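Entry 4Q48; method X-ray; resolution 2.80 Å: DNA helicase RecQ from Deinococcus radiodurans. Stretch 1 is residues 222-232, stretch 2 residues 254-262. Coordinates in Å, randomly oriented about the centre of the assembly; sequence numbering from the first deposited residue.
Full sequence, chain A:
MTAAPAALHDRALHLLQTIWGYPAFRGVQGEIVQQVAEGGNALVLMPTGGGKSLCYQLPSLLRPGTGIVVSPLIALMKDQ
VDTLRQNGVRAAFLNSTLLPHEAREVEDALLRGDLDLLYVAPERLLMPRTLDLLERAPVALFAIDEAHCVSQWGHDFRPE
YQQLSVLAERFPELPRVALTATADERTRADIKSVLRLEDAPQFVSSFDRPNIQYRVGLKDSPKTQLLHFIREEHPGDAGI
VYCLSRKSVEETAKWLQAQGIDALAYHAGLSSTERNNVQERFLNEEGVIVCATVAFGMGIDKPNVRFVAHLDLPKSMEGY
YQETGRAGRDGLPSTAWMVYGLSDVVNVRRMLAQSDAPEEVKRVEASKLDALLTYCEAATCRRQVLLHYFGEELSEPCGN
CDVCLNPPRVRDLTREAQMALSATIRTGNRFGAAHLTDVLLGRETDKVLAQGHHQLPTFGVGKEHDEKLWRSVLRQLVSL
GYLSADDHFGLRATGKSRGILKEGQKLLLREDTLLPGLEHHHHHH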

# COMPACT_ATOMS: atom_id res chain seq x y z
N PRO A 222 -16.68 -22.45 -4.92
CA PRO A 222 -15.30 -21.98 -5.03
C PRO A 222 -14.27 -23.13 -5.10
O PRO A 222 -13.35 -23.03 -5.90
N LYS A 223 -14.45 -24.20 -4.32
CA LYS A 223 -13.57 -25.37 -4.39
C LYS A 223 -13.67 -26.05 -5.78
O LYS A 223 -12.68 -26.54 -6.32
N THR A 224 -14.85 -26.03 -6.39
CA THR A 224 -14.95 -26.56 -7.76
C THR A 224 -14.23 -25.65 -8.76
O THR A 224 -13.52 -26.13 -9.67
N GLN A 225 -14.41 -24.34 -8.60
CA GLN A 225 -13.82 -23.37 -9.51
C GLN A 225 -12.31 -23.46 -9.46
O GLN A 225 -11.64 -23.39 -10.50
N LEU A 226 -11.79 -23.62 -8.24
CA LEU A 226 -10.37 -23.59 -7.99
C LEU A 226 -9.68 -24.76 -8.65
O LEU A 226 -8.66 -24.60 -9.32
N LEU A 227 -10.24 -25.94 -8.44
CA LEU A 227 -9.67 -27.16 -8.95
C LEU A 227 -9.66 -27.08 -10.46
O LEU A 227 -8.68 -27.44 -11.12
N HIS A 228 -10.76 -26.60 -11.02
CA HIS A 228 -10.76 -26.49 -12.46
C HIS A 228 -9.59 -25.55 -12.89
O HIS A 228 -8.87 -25.85 -13.83
N PHE A 229 -9.40 -24.45 -12.15
CA PHE A 229 -8.32 -23.52 -12.42
C PHE A 229 -6.96 -24.21 -12.33
O PHE A 229 -6.15 -24.14 -13.25
N ILE A 230 -6.75 -24.92 -11.23
CA ILE A 230 -5.47 -25.56 -11.01
C ILE A 230 -5.15 -26.62 -12.05
O ILE A 230 -4.02 -26.72 -12.49
N ARG A 231 -6.13 -27.40 -12.48
CA ARG A 231 -5.85 -28.46 -13.45
C ARG A 231 -5.75 -27.91 -14.85
O ARG A 231 -4.91 -28.33 -15.64
N GLU A 232 -6.63 -26.98 -15.18
CA GLU A 232 -6.64 -26.45 -16.53
C GLU A 232 -5.40 -25.59 -16.76
O GLU A 232 -4.77 -25.70 -17.81
N LYS A 254 -7.22 -30.62 2.90
CA LYS A 254 -7.36 -32.07 2.73
C LYS A 254 -8.34 -32.40 1.60
O LYS A 254 -8.30 -33.49 1.03
N TRP A 255 -9.19 -31.44 1.25
CA TRP A 255 -10.03 -31.61 0.07
C TRP A 255 -9.14 -31.67 -1.15
O TRP A 255 -9.38 -32.44 -2.09
N LEU A 256 -8.09 -30.86 -1.15
CA LEU A 256 -7.17 -30.86 -2.26
C LEU A 256 -6.39 -32.18 -2.32
O LEU A 256 -6.30 -32.81 -3.38
N GLN A 257 -5.84 -32.59 -1.17
CA GLN A 257 -5.13 -33.87 -1.08
C GLN A 257 -5.99 -35.01 -1.64
O GLN A 257 -5.51 -35.85 -2.41
N ALA A 258 -7.28 -34.98 -1.31
CA ALA A 258 -8.25 -35.97 -1.76
C ALA A 258 -8.34 -36.09 -3.27
O ALA A 258 -8.70 -37.14 -3.77
N GLN A 259 -8.02 -35.03 -4.00
CA GLN A 259 -8.13 -35.07 -5.46
C GLN A 259 -6.74 -35.25 -6.09
O GLN A 259 -6.58 -35.13 -7.30
N GLY A 260 -5.75 -35.57 -5.26
CA GLY A 260 -4.43 -35.94 -5.72
C GLY A 260 -3.46 -34.79 -5.82
O GLY A 260 -2.35 -34.95 -6.34
N ILE A 261 -3.86 -33.65 -5.26
CA ILE A 261 -3.02 -32.44 -5.20
C ILE A 261 -2.23 -32.40 -3.89
O ILE A 261 -2.82 -32.53 -2.82
N ASP A 262 -0.92 -32.19 -3.96
CA ASP A 262 -0.10 -32.26 -2.76
C ASP A 262 -0.21 -30.99 -1.90
O ASP A 262 0.73 -30.18 -1.82

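The axes of helix 222-232 and helix 254-258 lie at 50° to each other, and the loop after the second helix joins the contact; together the stretches bury 444 Å². On the first helix K223, L226, L227 and I230 all direct CA-to-CB toward the other stretch, though L226 stops just short of contact. L227 (chi1 t, chi2 p) is central: its branched end reaches three neighbours, CD2 lying 3.8 Å from W255 CH2 and 3.7 Å from Q259 OE1, and CD1 3.7 Å from I261 CD1. I261 (m, t) also meets I230 (m, t), with I261 CD1 3.9 Å from I230 CG2, so branched aliphatic side chains pack together.

Aromatic contacts centre on W255, whose t rotamer (chi2 86°) carries its broad ring to the first helix. K223 (m, t, m, t) lies over one face: its CB sits 3.8 Å from the centroid of the six-membered ring, a CH-pi contact, while NZ stands 4.9 Å from the centroid of the five-membered ring in a cation-pi interaction. A long lysine suits this exposed margin, since its aliphatic part covers the indole. The ring also presses on the backbone, with W255 CH2 2.9 Å from K223 O.

The polar link is R231 (m, t, t). Its CB points sideways, but the long chain brings NH2 within 2.9 Å of Q259 O, a weak hydrogen bond at the guanidinium edge. Q259 (chi1 m, chi2 -91°) points toward the helix, its CB 3.6 Å from R231 NH2.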

# COMPACT_ATOMS: atom_id res chain seq x y z
CB PRO A 222 -15.11 -21.14 -3.75
CG PRO A 222 -16.12 -21.64 -2.81
CD PRO A 222 -17.31 -22.09 -3.65
CB LYS A 223 -13.89 -26.37 -3.27
CG LYS A 223 -13.19 -26.04 -1.95
CD LYS A 223 -13.56 -26.96 -0.77
CE LYS A 223 -15.07 -27.14 -0.60
NZ LYS A 223 -15.46 -27.83 0.69
CB THR A 224 -16.43 -26.73 -8.18
OG1 THR A 224 -16.98 -27.83 -7.44
CG2 THR A 224 -16.55 -27.00 -9.68
CB GLN A 225 -14.30 -21.97 -9.17
CG GLN A 225 -15.59 -21.59 -9.88
CD GLN A 225 -16.25 -20.34 -9.29
OE1 GLN A 225 -16.27 -20.16 -8.06
NE2 GLN A 225 -16.81 -19.51 -10.15
CB LEU A 226 -10.09 -23.60 -6.50
CG LEU A 226 -8.60 -23.75 -6.19
CD1 LEU A 226 -7.88 -22.49 -6.60
CD2 LEU A 226 -8.30 -24.05 -4.70
CB LEU A 227 -10.45 -28.38 -8.45
CG LEU A 227 -9.93 -29.73 -8.91
CD1 LEU A 227 -8.47 -29.83 -8.53
CD2 LEU A 227 -10.70 -30.80 -8.18
CB HIS A 228 -12.07 -25.95 -12.98
CG HIS A 228 -12.09 -25.84 -14.47
ND1 HIS A 228 -12.05 -24.63 -15.12
CD2 HIS A 228 -12.11 -26.79 -15.43
CE1 HIS A 228 -12.05 -24.83 -16.43
NE2 HIS A 228 -12.09 -26.13 -16.64
CB PHE A 229 -8.39 -22.32 -11.43
CG PHE A 229 -7.19 -21.40 -11.46
CD1 PHE A 229 -6.86 -20.70 -12.61
CD2 PHE A 229 -6.41 -21.23 -10.32
CE1 PHE A 229 -5.77 -19.86 -12.63
CE2 PHE A 229 -5.30 -20.37 -10.33
CZ PHE A 229 -4.99 -19.68 -11.48
CB ILE A 230 -5.42 -26.16 -9.62
CG1 ILE A 230 -5.50 -25.02 -8.59
CG2 ILE A 230 -4.16 -27.00 -9.44
CD1 ILE A 230 -5.41 -25.48 -7.18
CB ARG A 231 -6.91 -29.55 -13.40
CG ARG A 231 -6.64 -30.58 -12.32
CD ARG A 231 -7.77 -31.58 -12.18
NE ARG A 231 -7.53 -32.48 -11.05
CZ ARG A 231 -8.45 -33.28 -10.53
NH1 ARG A 231 -9.69 -33.29 -11.03
NH2 ARG A 231 -8.14 -34.06 -9.50
CB GLU A 232 -7.95 -25.68 -16.78
CG GLU A 232 -8.00 -24.85 -18.08
CD GLU A 232 -7.88 -25.70 -19.32
OE1 GLU A 232 -8.64 -26.70 -19.46
OE2 GLU A 232 -7.02 -25.37 -20.17
CB LYS A 254 -7.75 -32.79 4.03
CG LYS A 254 -6.82 -34.02 4.20
CD LYS A 254 -7.22 -35.07 5.24
CE LYS A 254 -6.72 -36.48 4.85
NZ LYS A 254 -5.59 -36.49 3.85
CB TRP A 255 -11.06 -30.48 -0.05
CG TRP A 255 -11.97 -30.62 -1.20
CD1 TRP A 255 -13.14 -31.32 -1.25
CD2 TRP A 255 -11.83 -30.00 -2.48
NE1 TRP A 255 -13.71 -31.21 -2.49
CE2 TRP A 255 -12.93 -30.40 -3.27
CE3 TRP A 255 -10.87 -29.16 -3.04
CZ2 TRP A 255 -13.10 -29.98 -4.58
CZ3 TRP A 255 -11.03 -28.74 -4.35
CH2 TRP A 255 -12.13 -29.16 -5.10
CB LEU A 256 -6.23 -29.67 -2.18
CG LEU A 256 -6.83 -28.37 -2.72
CD1 LEU A 256 -5.84 -27.21 -2.54
CD2 LEU A 256 -7.25 -28.52 -4.17
CB GLN A 257 -4.73 -34.16 0.36
CG GLN A 257 -3.69 -33.21 0.96
CD GLN A 257 -3.51 -33.40 2.47
OE1 GLN A 257 -3.75 -34.48 2.98
NE2 GLN A 257 -3.09 -32.35 3.17
CB ALA A 258 -9.65 -35.65 -1.19
CB GLN A 259 -8.77 -33.78 -5.98
CG GLN A 259 -9.83 -33.22 -5.07
CD GLN A 259 -11.22 -33.74 -5.37
OE1 GLN A 259 -11.55 -34.05 -6.53
NE2 GLN A 259 -12.04 -33.83 -4.33
CB ILE A 261 -3.88 -31.16 -5.28
CG1 ILE A 261 -4.67 -31.10 -6.58
CG2 ILE A 261 -3.03 -29.92 -5.15
CD1 ILE A 261 -5.18 -29.75 -6.85
CB ASP A 262 1.36 -32.54 -3.11
CG ASP A 262 2.24 -32.69 -1.87
OD1 ASP A 262 1.70 -32.92 -0.76
OD2 ASP A 262 3.48 -32.56 -2.00